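Cobalt-precorrin-5B C(1)-methyltransferase (Archaeoglobus fulgidus, PDB 1SR8) probably methylates C-1 of cobalt-precorrin-5B with S-adenosyl-L-methionine, giving cobalt-precorrin-6A in the anaerobic route to adenosylcobalamin. Local coordinates at residues T44-S49 with V66-P71; V76-E81 with A87-F92; E97-N102 with G188-W193; I104-E109 with G179-L184. All blocks are in the same frame, centred on the assembly; numbering follows the deposited sequence.

From the N terminus, interaction 1 comes first. It closes the connection from helix 44-57 to the end of strand 63-68. Interaction 2 follows in series and closes the hairpin of strands 76-83 and 86-90. Backbone bonds between Val68 and Val76 and between Val66 and Val78 tie the two together. Interaction 3 brings the loop after strand 86-90 back to residues 188-193, 86 residues further on. Interaction 4 is nested inside that long loop and sets strand 105-111 against residues 179-184. Strands 63-68, 76-83, 86-90 and 105-111 belong to one mixed sheet. Lys91 links interactions 2 and 3 through a salt bridge to Asp99. Thr46 bonds to Gly188 between interactions 1 and 3.

Interaction 1: T44-S49 with V66-P71; sequences TGTTAS and VKVSTP
Thr46 is the first residue of helix 44-57 to touch the end of strand 63-68 and the loop after it. Its two branches go to different partners. The methyl CG2 lies anti to the backbone N (chi1 of OG1 -66°) and meets CG2 of Val68 at 3.9 Å. The two side chains meet at a slant. The hydroxyl OG1 passes 4.1 Å from CG2 of Thr70, which is a van der Waals approach. The polar partners of OG1 are Gly188 O and Gln138 NE2, so this buried hydroxyl is satisfied outside the contact. Thr70 likewise turns its own OG1 to Val74 O and leaves its methyl facing the helix. One turn further on, Ser49 points at the strand. It meets CG1 of Val68 with its CB, at 4.2 Å, and with its backbone carbonyl, C and O both at 3.9 Å. The hydroxyl of Ser49 is turned back along the helix, where OG donates to Gly45 O at 3.0 Å. Ser49 N also donates to Gly45 O, at 3.0 Å and from the opposite face of the carbonyl plane. Two bonds therefore grip this oxygen. Asn142 and Ile139 of helix 133-149 also touch Ser49. The arrangement is a helix laid on a beta sheet, with its first turns packed against the end of the outermost strand 63-68 and the loop that follows.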
# COMPACT_ATOMS: atom_id res chain seq x y z
N THR A 44 -5.03 -4.71 0.43
CA THR A 44 -6.31 -5.34 0.73
C THR A 44 -7.41 -4.32 0.41
O THR A 44 -8.51 -4.67 -0.02
CB THR A 44 -6.37 -5.72 2.23
OG1 THR A 44 -5.78 -4.67 3.00
CG2 THR A 44 -5.60 -7.00 2.49
N GLY A 45 -7.09 -3.04 0.62
CA GLY A 45 -8.04 -1.98 0.34
C GLY A 45 -8.32 -1.88 -1.15
O GLY A 45 -9.47 -1.74 -1.57
N THR A 46 -7.27 -1.98 -1.97
CA THR A 46 -7.45 -1.90 -3.41
C THR A 46 -8.11 -3.16 -3.95
O THR A 46 -8.89 -3.11 -4.90
CB THR A 46 -6.12 -1.70 -4.13
OG1 THR A 46 -5.58 -0.42 -3.78
CG2 THR A 46 -6.32 -1.78 -5.63
N THR A 47 -7.80 -4.30 -3.34
CA THR A 47 -8.38 -5.57 -3.78
C THR A 47 -9.86 -5.57 -3.44
O THR A 47 -10.69 -6.03 -4.23
CB THR A 47 -7.68 -6.76 -3.10
OG1 THR A 47 -6.28 -6.73 -3.41
CG2 THR A 47 -8.27 -8.08 -3.58
N ALA A 48 -10.20 -5.02 -2.28
CA ALA A 48 -11.59 -4.93 -1.87
C ALA A 48 -12.35 -4.02 -2.84
O ALA A 48 -13.49 -4.32 -3.24
CB ALA A 48 -11.68 -4.38 -0.45
N SER A 49 -11.72 -2.91 -3.23
CA SER A 49 -12.34 -1.97 -4.16
C SER A 49 -12.62 -2.65 -5.49
O SER A 49 -13.69 -2.48 -6.07
CB SER A 49 -11.43 -0.77 -4.38
OG SER A 49 -11.33 0.02 -3.21
N VAL A 66 -11.23 -4.59 -13.99
CA VAL A 66 -11.90 -3.34 -13.63
C VAL A 66 -10.80 -2.34 -13.32
O VAL A 66 -9.66 -2.71 -13.06
CB VAL A 66 -12.81 -3.48 -12.38
CG1 VAL A 66 -13.84 -4.58 -12.59
CG2 VAL A 66 -11.97 -3.76 -11.15
N LYS A 67 -11.15 -1.07 -13.36
CA LYS A 67 -10.19 -0.04 -13.04
C LYS A 67 -10.66 0.60 -11.74
O LYS A 67 -11.84 0.94 -11.61
CB LYS A 67 -10.15 0.99 -14.17
CG LYS A 67 -9.11 2.09 -13.98
CD LYS A 67 -8.91 2.89 -15.26
CE LYS A 67 -8.28 2.02 -16.36
NZ LYS A 67 -9.12 0.84 -16.78
N VAL A 68 -9.76 0.72 -10.78
CA VAL A 68 -10.13 1.34 -9.51
C VAL A 68 -9.20 2.50 -9.18
O VAL A 68 -8.01 2.48 -9.53
CB VAL A 68 -10.11 0.32 -8.36
CG1 VAL A 68 -11.22 -0.69 -8.53
CG2 VAL A 68 -8.78 -0.39 -8.32
N SER A 69 -9.74 3.51 -8.51
CA SER A 69 -8.94 4.65 -8.11
C SER A 69 -8.23 4.23 -6.82
O SER A 69 -8.67 3.30 -6.14
CB SER A 69 -9.82 5.88 -7.88
OG SER A 69 -10.85 5.61 -6.93
N THR A 70 -7.13 4.90 -6.50
CA THR A 70 -6.36 4.59 -5.29
C THR A 70 -6.11 5.88 -4.55
O THR A 70 -6.22 6.97 -5.13
CB THR A 70 -4.98 3.98 -5.62
OG1 THR A 70 -4.22 4.92 -6.40
CG2 THR A 70 -5.12 2.69 -6.42
N PRO A 71 -5.77 5.79 -3.25
CA PRO A 71 -5.51 6.99 -2.45
C PRO A 71 -4.37 7.83 -3.05
O PRO A 71 -4.39 9.05 -2.97
CB PRO A 71 -5.15 6.41 -1.08
CG PRO A 71 -5.95 5.16 -1.02
CD PRO A 71 -5.72 4.59 -2.40

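Interaction 2: V76-E81 with A87-F92; sequences VEVEVE and ARVRKF
Arg88 and Glu81 face each other across the hairpin as an antiparallel hydrogen-bonded pair, their side chains alongside and pointing the same way. Arg88 CB lies 3.8 Å from Glu81 OE1. CG passes a little further from the same oxygen, and CD comes to 3.3 Å of it. The chain is extended from CG to NE and runs beside Glu81. The head then lies off to the side away from the carboxylate. NE and Glu81 OE1 are 4.4 Å apart, opposite charges too far for a salt bridge. The guanidinium is oblique to the carboxylate, their planes 41° apart. At the tip, NH1 makes its salt bridge to Glu107. The backbones are joined by Glu81 N to Arg88 O, 3.1 Å, and by Arg88 N to Glu81 O, 3.0 Å. Beyond this pair the strands diverge, and a water bridges Glu79 O and Arg90 N. On the face away from Arg88 and Glu81, Val89 CG2 is pressed tightly on Val80 CG1 at 3.3 Å. Val89 CG1 meets Val78 CG1 at 3.6 Å. From helix 44-57, Ala50 touches Val78 and Ala54 touches Val80. Strand 76-83 pairs with strand 63-68 on its far edge, and strand 86-90 pairs with strand 105-111.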
# COMPACT_ATOMS: atom_id res chain seq x y z
N VAL A 76 -5.69 1.84 -11.03
CA VAL A 76 -5.06 0.56 -11.33
C VAL A 76 -6.04 -0.43 -11.90
O VAL A 76 -7.18 -0.52 -11.45
CB VAL A 76 -4.43 -0.08 -10.08
CG1 VAL A 76 -3.77 -1.41 -10.45
CG2 VAL A 76 -3.42 0.85 -9.47
N GLU A 77 -5.60 -1.19 -12.89
CA GLU A 77 -6.46 -2.19 -13.50
C GLU A 77 -6.20 -3.51 -12.77
O GLU A 77 -5.06 -3.94 -12.61
CB GLU A 77 -6.14 -2.29 -14.98
CG GLU A 77 -7.03 -3.20 -15.76
CD GLU A 77 -6.68 -3.17 -17.24
OE1 GLU A 77 -6.99 -2.15 -17.90
OE2 GLU A 77 -6.08 -4.15 -17.72
N VAL A 78 -7.28 -4.13 -12.31
CA VAL A 78 -7.20 -5.39 -11.56
C VAL A 78 -7.99 -6.50 -12.27
O VAL A 78 -9.12 -6.29 -12.72
CB VAL A 78 -7.78 -5.21 -10.12
CG1 VAL A 78 -7.69 -6.51 -9.34
CG2 VAL A 78 -7.03 -4.11 -9.40
N GLU A 79 -7.37 -7.67 -12.36
CA GLU A 79 -8.03 -8.82 -12.97
C GLU A 79 -8.97 -9.43 -11.94
O GLU A 79 -8.59 -9.63 -10.79
CB GLU A 79 -6.99 -9.84 -13.45
CG GLU A 79 -6.24 -9.38 -14.69
CD GLU A 79 -5.99 -10.52 -15.66
OE1 GLU A 79 -5.09 -11.35 -15.40
OE2 GLU A 79 -6.70 -10.58 -16.70
N VAL A 80 -10.19 -9.72 -12.37
CA VAL A 80 -11.18 -10.28 -11.47
C VAL A 80 -11.95 -11.41 -12.14
O VAL A 80 -11.82 -11.64 -13.35
CB VAL A 80 -12.20 -9.20 -11.04
CG1 VAL A 80 -11.50 -8.00 -10.44
CG2 VAL A 80 -13.03 -8.76 -12.24
N GLU A 81 -12.74 -12.11 -11.34
CA GLU A 81 -13.60 -13.19 -11.82
C GLU A 81 -14.98 -12.79 -11.32
O GLU A 81 -15.37 -13.11 -10.20
CB GLU A 81 -13.18 -14.52 -11.20
CG GLU A 81 -14.00 -15.71 -11.68
CD GLU A 81 -13.71 -16.97 -10.89
OE1 GLU A 81 -13.99 -16.99 -9.67
OE2 GLU A 81 -13.20 -17.95 -11.49
N ALA A 87 -18.32 -11.26 -7.33
CA ALA A 87 -16.93 -11.10 -7.77
C ALA A 87 -15.95 -11.74 -6.81
O ALA A 87 -16.18 -11.81 -5.61
CB ALA A 87 -16.59 -9.62 -7.95
N ARG A 88 -14.85 -12.22 -7.37
CA ARG A 88 -13.80 -12.88 -6.61
C ARG A 88 -12.50 -12.26 -7.10
O ARG A 88 -12.22 -12.28 -8.30
CB ARG A 88 -13.84 -14.37 -6.94
CG ARG A 88 -12.95 -15.24 -6.10
CD ARG A 88 -12.98 -16.69 -6.57
NE ARG A 88 -12.19 -17.55 -5.69
CZ ARG A 88 -12.58 -17.94 -4.48
NH1 ARG A 88 -13.76 -17.56 -4.00
NH2 ARG A 88 -11.78 -18.70 -3.74
N VAL A 89 -11.72 -11.68 -6.19
CA VAL A 89 -10.45 -11.05 -6.58
C VAL A 89 -9.34 -11.45 -5.63
O VAL A 89 -9.52 -11.42 -4.42
CB VAL A 89 -10.57 -9.51 -6.56
CG1 VAL A 89 -9.30 -8.89 -7.13
CG2 VAL A 89 -11.78 -9.06 -7.36
N ARG A 90 -8.20 -11.81 -6.18
CA ARG A 90 -7.07 -12.24 -5.36
C ARG A 90 -6.07 -11.10 -5.24
O ARG A 90 -5.73 -10.44 -6.23
CB ARG A 90 -6.40 -13.47 -6.00
CG ARG A 90 -5.43 -14.24 -5.11
CD ARG A 90 -4.78 -15.42 -5.86
NE ARG A 90 -5.73 -16.47 -6.24
CZ ARG A 90 -6.25 -17.36 -5.40
NH1 ARG A 90 -5.92 -17.34 -4.12
NH2 ARG A 90 -7.12 -18.26 -5.84
N LYS A 91 -5.61 -10.85 -4.02
CA LYS A 91 -4.62 -9.81 -3.80
C LYS A 91 -3.24 -10.32 -4.19
O LYS A 91 -2.91 -11.49 -3.96
CB LYS A 91 -4.57 -9.41 -2.33
CG LYS A 91 -3.26 -8.73 -1.97
CD LYS A 91 -3.14 -8.36 -0.53
CE LYS A 91 -1.73 -7.84 -0.27
NZ LYS A 91 -1.51 -7.45 1.14
N PHE A 92 -2.43 -9.46 -4.80
CA PHE A 92 -1.07 -9.84 -5.15
C PHE A 92 -0.13 -8.83 -4.51
O PHE A 92 -0.43 -7.64 -4.47
CB PHE A 92 -0.87 -9.92 -6.67
CG PHE A 92 -1.08 -8.63 -7.41
CD1 PHE A 92 -0.07 -7.68 -7.49
CD2 PHE A 92 -2.28 -8.40 -8.08
CE1 PHE A 92 -0.24 -6.52 -8.24
CE2 PHE A 92 -2.46 -7.24 -8.84
CZ PHE A 92 -1.44 -6.29 -8.92
O HOH W 1 -8.12 -11.43 -8.97

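Interaction 3: E97-N102 with G188-W193; sequences EFDVTN and GFVEPW
The contact belongs to an Asx turn at Asp99, in the loop between strands 86-90 and 105-111. Asp99 touches Val190 and, two residues earlier, Glu97 bonds to Trp193. Glu97 N donates to Trp193 O at 2.8 Å, with an N-H...O angle of 158°. The donor sits above the carbonyl plane, 36° out of it. The Glu97 side chain folds over the same oxygen. Its CG lies between the backbone N and the carbonyl carbon (chi1 73°), and this brings CG to 3.2 Å of Trp193 O. The indole of Trp193 turns away from the loop, and Glu191 CG lies over one of its faces, 3.5 Å above the ring plane and toward the rim. Val190 sends CG1 toward the loop and meets Asp99 OD2 at 3.9 Å. OD2 itself is held by a salt bridge to Lys91 and a hydrogen bond from Ser93. The other carboxylate oxygen, OD1, accepts Thr101 N at 3.2 Å from above the carboxylate plane. In 188-193, Pro192 is the centre of an inverse gamma turn just before helix 195-204. In the loop, Asn102 N donates to Asp99 O at 2.9 Å. The side chain of Asp99 closes the Asx turn and its carbonyl closes the type I beta turn from Asp99 to Asn102; the two overlap.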
# COMPACT_ATOMS: atom_id res chain seq x y z
N GLU A 97 9.16 -9.63 -0.53
CA GLU A 97 9.77 -10.89 -0.10
C GLU A 97 8.81 -11.78 0.67
O GLU A 97 8.98 -12.99 0.70
CB GLU A 97 11.02 -10.64 0.73
CG GLU A 97 10.74 -10.13 2.12
CD GLU A 97 12.02 -9.79 2.86
OE1 GLU A 97 12.91 -10.67 2.95
OE2 GLU A 97 12.13 -8.64 3.35
N PHE A 98 7.81 -11.18 1.32
CA PHE A 98 6.81 -11.95 2.06
C PHE A 98 5.70 -11.16 2.74
O PHE A 98 5.89 -10.58 3.80
CB PHE A 98 7.44 -12.86 3.10
CG PHE A 98 6.42 -13.67 3.85
CD1 PHE A 98 5.63 -14.60 3.16
CD2 PHE A 98 6.19 -13.46 5.20
CE1 PHE A 98 4.61 -15.29 3.82
CE2 PHE A 98 5.17 -14.15 5.87
CZ PHE A 98 4.38 -15.07 5.18
N ASP A 99 4.53 -11.19 2.12
CA ASP A 99 3.35 -10.51 2.63
C ASP A 99 2.36 -11.62 3.00
O ASP A 99 1.87 -12.33 2.14
CB ASP A 99 2.77 -9.64 1.51
CG ASP A 99 1.56 -8.86 1.93
OD1 ASP A 99 0.95 -9.19 2.96
OD2 ASP A 99 1.20 -7.92 1.21
N VAL A 100 2.08 -11.77 4.29
CA VAL A 100 1.18 -12.83 4.76
C VAL A 100 -0.18 -12.94 4.08
O VAL A 100 -0.77 -14.02 4.06
CB VAL A 100 0.97 -12.75 6.29
CG1 VAL A 100 0.22 -11.48 6.64
CG2 VAL A 100 0.23 -13.97 6.78
N THR A 101 -0.69 -11.84 3.52
CA THR A 101 -1.99 -11.87 2.85
C THR A 101 -1.88 -11.90 1.33
O THR A 101 -2.87 -11.71 0.63
CB THR A 101 -2.90 -10.69 3.25
OG1 THR A 101 -2.28 -9.45 2.91
CG2 THR A 101 -3.19 -10.72 4.74
N ASN A 102 -0.68 -12.13 0.82
CA ASN A 102 -0.51 -12.21 -0.63
C ASN A 102 -1.37 -13.40 -1.07
O ASN A 102 -1.46 -14.39 -0.36
CB ASN A 102 0.97 -12.44 -0.98
CG ASN A 102 1.19 -12.79 -2.44
OD1 ASN A 102 0.71 -12.11 -3.34
ND2 ASN A 102 1.92 -13.87 -2.68
N GLY A 188 -2.59 2.54 -1.66
CA GLY A 188 -3.36 1.65 -2.52
C GLY A 188 -2.44 0.58 -3.08
O GLY A 188 -2.88 -0.42 -3.64
N PHE A 189 -1.13 0.78 -2.92
CA PHE A 189 -0.14 -0.15 -3.45
C PHE A 189 0.67 -0.80 -2.34
O PHE A 189 0.79 -0.24 -1.24
CB PHE A 189 0.82 0.57 -4.40
CG PHE A 189 0.15 1.17 -5.61
CD1 PHE A 189 0.21 0.52 -6.84
CD2 PHE A 189 -0.53 2.38 -5.52
CE1 PHE A 189 -0.40 1.08 -7.96
CE2 PHE A 189 -1.14 2.94 -6.64
CZ PHE A 189 -1.08 2.29 -7.86
N VAL A 190 1.22 -1.98 -2.63
CA VAL A 190 2.05 -2.70 -1.69
C VAL A 190 3.51 -2.50 -2.11
O VAL A 190 3.89 -2.85 -3.22
CB VAL A 190 1.72 -4.22 -1.68
CG1 VAL A 190 2.76 -4.99 -0.88
CG2 VAL A 190 0.35 -4.44 -1.06
N GLU A 191 4.32 -1.91 -1.23
CA GLU A 191 5.73 -1.68 -1.51
C GLU A 191 6.41 -3.05 -1.44
O GLU A 191 6.32 -3.74 -0.42
CB GLU A 191 6.32 -0.73 -0.46
CG GLU A 191 7.74 -0.28 -0.75
CD GLU A 191 7.84 0.72 -1.91
OE1 GLU A 191 6.86 0.90 -2.65
OE2 GLU A 191 8.92 1.32 -2.08
N PRO A 192 7.11 -3.46 -2.53
CA PRO A 192 7.81 -4.76 -2.62
C PRO A 192 9.09 -4.89 -1.80
O PRO A 192 10.19 -5.04 -2.35
CB PRO A 192 8.07 -4.89 -4.11
CG PRO A 192 8.36 -3.49 -4.50
CD PRO A 192 7.31 -2.68 -3.76
N TRP A 193 8.93 -4.89 -0.49
CA TRP A 193 10.07 -5.00 0.41
C TRP A 193 10.87 -6.29 0.31
O TRP A 193 10.37 -7.38 0.58
CB TRP A 193 9.60 -4.79 1.85
CG TRP A 193 9.30 -3.34 2.12
CD1 TRP A 193 8.13 -2.81 2.57
CD2 TRP A 193 10.20 -2.24 1.93
NE1 TRP A 193 8.24 -1.44 2.68
CE2 TRP A 193 9.50 -1.07 2.29
CE3 TRP A 193 11.53 -2.13 1.48
CZ2 TRP A 193 10.09 0.21 2.22
CZ3 TRP A 193 12.11 -0.86 1.42
CH2 TRP A 193 11.39 0.29 1.78

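Interaction 4: I104-E109 with G179-L184; sequences IIFEAE and GGISIL
Ile104 and Ile181 meet end to end, their CD1 methyls 4.1 Å apart. The backbones stay well separated, with the CA atoms of this pair 10.2 Å apart, and side chains fill the gap. Ile104 runs outward with CG1 anti to the backbone N (chi1 -151°). Ile181 CD1 also lies 4.1 Å from Phe106 CZ. It approaches that ring obliquely. Ile183 comes at the same ring differently. Its CD1 sits at the ring edge, in plane with the ring, 4.0 Å from CE1. Ile183 runs alongside Phe106 in the reverse direction, with its CG1 also 4.1 Å from CE1. The contact joins two beta sheets. Strand 105-111 is an inner strand of the six-stranded mixed sheet, between strands 86-90 and 155-159. The short, weakly bonded strand 180-181 pairs with strand 121-125 in a separate three-stranded sheet. Phe106 reaches from the larger sheet to Ile183 at its ring edge and to Ile181 at CZ. Thr44, Thr47 and Ala48 of helix 44-57 touch the ring as well. Ile183 in turn packs on Ala135 and Ile139 of helix 133-149.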
# COMPACT_ATOMS: atom_id res chain seq x y z
N ILE A 104 -4.49 -13.77 -0.99
CA ILE A 104 -5.76 -13.92 -0.27
C ILE A 104 -6.95 -13.47 -1.13
O ILE A 104 -6.89 -12.45 -1.82
CB ILE A 104 -5.73 -13.13 1.06
CG1 ILE A 104 -6.64 -13.81 2.08
CG2 ILE A 104 -6.17 -11.68 0.84
CD1 ILE A 104 -6.35 -13.43 3.50
N ILE A 105 -8.03 -14.25 -1.09
CA ILE A 105 -9.21 -13.93 -1.89
C ILE A 105 -10.20 -12.97 -1.23
O ILE A 105 -10.51 -13.08 -0.04
CB ILE A 105 -9.99 -15.20 -2.26
CG1 ILE A 105 -9.20 -16.04 -3.27
CG2 ILE A 105 -11.35 -14.83 -2.84
CD1 ILE A 105 -9.09 -15.40 -4.63
N PHE A 106 -10.70 -12.04 -2.04
CA PHE A 106 -11.70 -11.08 -1.61
C PHE A 106 -12.96 -11.34 -2.43
O PHE A 106 -12.89 -11.45 -3.65
CB PHE A 106 -11.23 -9.64 -1.87
CG PHE A 106 -10.48 -9.03 -0.72
CD1 PHE A 106 -11.10 -8.14 0.14
CD2 PHE A 106 -9.16 -9.38 -0.48
CE1 PHE A 106 -10.42 -7.60 1.23
CE2 PHE A 106 -8.47 -8.85 0.60
CZ PHE A 106 -9.10 -7.96 1.45
N GLU A 107 -14.10 -11.45 -1.75
CA GLU A 107 -15.35 -11.67 -2.45
C GLU A 107 -16.28 -10.49 -2.21
O GLU A 107 -16.33 -9.94 -1.11
CB GLU A 107 -16.04 -12.95 -1.97
CG GLU A 107 -15.22 -14.21 -2.07
CD GLU A 107 -16.07 -15.45 -1.87
OE1 GLU A 107 -16.97 -15.42 -1.00
OE2 GLU A 107 -15.83 -16.46 -2.57
N ALA A 108 -17.00 -10.11 -3.26
CA ALA A 108 -17.95 -9.00 -3.20
C ALA A 108 -19.27 -9.46 -3.78
O ALA A 108 -19.32 -10.08 -4.86
CB ALA A 108 -17.42 -7.80 -3.99
N GLU A 109 -20.35 -9.15 -3.08
CA GLU A 109 -21.67 -9.55 -3.52
C GLU A 109 -22.62 -8.36 -3.48
O GLU A 109 -22.69 -7.67 -2.47
CB GLU A 109 -22.20 -10.65 -2.60
CG GLU A 109 -23.56 -11.20 -2.98
CD GLU A 109 -23.47 -12.53 -3.69
OE1 GLU A 109 -24.01 -12.64 -4.82
OE2 GLU A 109 -22.87 -13.47 -3.12
N GLY A 179 -11.47 -12.17 14.58
CA GLY A 179 -12.40 -12.75 13.64
C GLY A 179 -12.08 -12.52 12.17
O GLY A 179 -12.88 -12.88 11.30
N GLY A 180 -10.92 -11.94 11.87
CA GLY A 180 -10.57 -11.71 10.48
C GLY A 180 -9.44 -10.72 10.28
O GLY A 180 -8.90 -10.18 11.24
N ILE A 181 -9.09 -10.48 9.03
CA ILE A 181 -8.01 -9.56 8.70
C ILE A 181 -8.49 -8.11 8.63
O ILE A 181 -9.69 -7.83 8.68
CB ILE A 181 -7.37 -9.90 7.34
CG1 ILE A 181 -8.41 -9.80 6.23
CG2 ILE A 181 -6.80 -11.30 7.38
CD1 ILE A 181 -7.83 -9.86 4.83
N SER A 182 -7.53 -7.20 8.51
CA SER A 182 -7.81 -5.78 8.37
C SER A 182 -7.80 -5.43 6.88
O SER A 182 -7.17 -6.11 6.07
CB SER A 182 -6.72 -4.95 9.07
OG SER A 182 -6.50 -5.37 10.40
N ILE A 183 -8.52 -4.39 6.51
CA ILE A 183 -8.54 -3.93 5.13
C ILE A 183 -7.88 -2.56 5.23
O ILE A 183 -8.41 -1.66 5.88
CB ILE A 183 -9.97 -3.83 4.59
CG1 ILE A 183 -10.59 -5.22 4.56
CG2 ILE A 183 -9.96 -3.20 3.21
CD1 ILE A 183 -11.99 -5.27 4.01
N LEU A 184 -6.72 -2.42 4.61
CA LEU A 184 -5.99 -1.17 4.69
C LEU A 184 -5.18 -0.84 3.44
O LEU A 184 -5.23 -1.54 2.44
CB LEU A 184 -5.07 -1.24 5.91
CG LEU A 184 -4.21 -2.50 6.00
CD1 LEU A 184 -2.96 -2.31 5.15
CD2 LEU A 184 -3.83 -2.77 7.45